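Local coordinates for protein DegQ (Legionella fallonii, PDB 3PV2) that degrades proteins as a trypsin-fold serine protease of the HtrA family, carries PDZ domains and probably acts as a chaperone, assembling into self-compartmentizing 12-mers, at the interface of chains A and B. Coordinates in Å, arbitrary orientation; residue numbers count along the deposited sequence, not the author numbering. Chains: chain A/B, DegQ.

The interface of chains A and B. Residues chain A 19-21, 174; chain B 151, 153, 174, 176.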
# COMPACT_ATOMS: atom_id res chain seq x y z
N PRO A 19 -28.37 49.01 -23.51
CA PRO A 19 -28.75 48.62 -22.12
C PRO A 19 -27.52 48.21 -21.30
O PRO A 19 -26.55 47.67 -21.88
CB PRO A 19 -29.67 47.42 -22.34
CG PRO A 19 -29.24 46.84 -23.69
CD PRO A 19 -28.33 47.84 -24.40
N SER A 20 -27.54 48.48 -20.00
CA SER A 20 -26.39 48.16 -19.14
C SER A 20 -26.74 48.28 -17.65
O SER A 20 -27.51 49.14 -17.27
CB SER A 20 -25.22 49.10 -19.46
OG SER A 20 -24.14 48.95 -18.57
N MET A 21 -26.12 47.45 -16.82
CA MET A 21 -26.20 47.58 -15.37
C MET A 21 -25.16 48.55 -14.82
O MET A 21 -25.16 48.81 -13.63
CB MET A 21 -26.09 46.18 -14.73
CG MET A 21 -27.45 45.32 -14.94
SD MET A 21 -28.71 45.85 -13.69
CE MET A 21 -29.60 47.16 -14.56
N PHE A 174 -24.09 38.44 -12.79
CA PHE A 174 -25.42 38.72 -13.27
C PHE A 174 -26.24 37.45 -13.41
O PHE A 174 -25.72 36.39 -13.84
CB PHE A 174 -25.37 39.52 -14.57
CG PHE A 174 -26.74 39.78 -15.19
CD1 PHE A 174 -27.41 40.92 -14.92
CD2 PHE A 174 -27.25 38.93 -16.15
CE1 PHE A 174 -28.64 41.21 -15.52
CE2 PHE A 174 -28.50 39.18 -16.77
CZ PHE A 174 -29.20 40.34 -16.42
N GLY B 151 -20.67 45.82 -15.11
CA GLY B 151 -22.08 45.90 -15.40
C GLY B 151 -22.41 45.92 -16.86
O GLY B 151 -23.56 45.67 -17.19
N PHE B 153 -22.96 44.54 -20.53
CA PHE B 153 -23.27 43.25 -21.07
C PHE B 153 -22.22 42.89 -22.13
O PHE B 153 -21.81 43.72 -22.96
CB PHE B 153 -24.72 43.24 -21.66
CG PHE B 153 -25.77 43.28 -20.61
CD1 PHE B 153 -26.62 44.36 -20.52
CD2 PHE B 153 -25.88 42.25 -19.69
CE1 PHE B 153 -27.55 44.39 -19.50
CE2 PHE B 153 -26.75 42.31 -18.72
CZ PHE B 153 -27.61 43.37 -18.59
N PHE B 174 -22.88 34.48 -22.57
CA PHE B 174 -23.37 35.79 -22.24
C PHE B 174 -23.09 36.13 -20.78
O PHE B 174 -23.20 35.27 -19.88
CB PHE B 174 -24.85 35.92 -22.59
CG PHE B 174 -25.47 37.25 -22.18
CD1 PHE B 174 -25.53 38.28 -23.05
CD2 PHE B 174 -26.11 37.39 -20.96
CE1 PHE B 174 -26.15 39.49 -22.72
CE2 PHE B 174 -26.74 38.60 -20.58
CZ PHE B 174 -26.72 39.67 -21.49
N ILE B 176 -21.83 39.70 -17.91
CA ILE B 176 -21.40 41.09 -17.76
C ILE B 176 -19.89 41.21 -17.52
O ILE B 176 -19.21 40.23 -17.22
CB ILE B 176 -22.11 41.72 -16.57
CG1 ILE B 176 -21.86 40.97 -15.25
CG2 ILE B 176 -23.60 41.84 -16.83
CD1 ILE B 176 -22.27 41.84 -13.91
O HOH W 1 -24.24 46.98 -21.85
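B:Phe153 pushes the CE2 and CZ end of its ring onto A:Phe174 in an edge-to-face contact, with the two planes turned 83° apart. CE2 of B:Phe153 stands 3.8 Å above the plane of the A:Phe174 ring, over its centre, while CE1 of A:Phe174 lies at the edge of the B:Phe153 ring and in its plane. The A:Phe174 side chain extends towards chain B with CG anti to the backbone N (chi1 176°). Nearer its backbone it meets B:Ile176, whose side chain crosses it at about a right angle; CB of A:Phe174 is 3.7 Å from the CG2 methyl of B:Ile176. Beyond the CE2 edge of the A:Phe174 ring, on the side of B:Phe153, B:Phe174, the same residue in the other chain, comes near more loosely, CE2 to CE2 at 4.2 Å.

The CD1 and CE1 side of the B:Phe153 ring lies against the N-terminal segment of chain A that leads into helix 22-28. Here CE1 of B:Phe153 packs 4.0 Å from CA of A:Ser20. CG of A:Met21 approaches the CZ end from one side of the ring plane, the two side chains crossing obliquely, so that the ring sits between this segment and A:Phe174.

A water 3.0 Å from N of B:Phe153 lies beside the carbonyl of the poorly ordered A:Pro19, a doubtful bridge.

These trypsin-like protease domains belong to a 12-meric particle, and the patch is a hydrophobic part of a subunit interface that as a whole is not an exact two-fold. Next to the aromatic pair, the backbone N of A:Met21 donates a hydrogen bond of 3.1 Å to O of B:Gly151, approaching from above the carbonyl plane, 48° out of it.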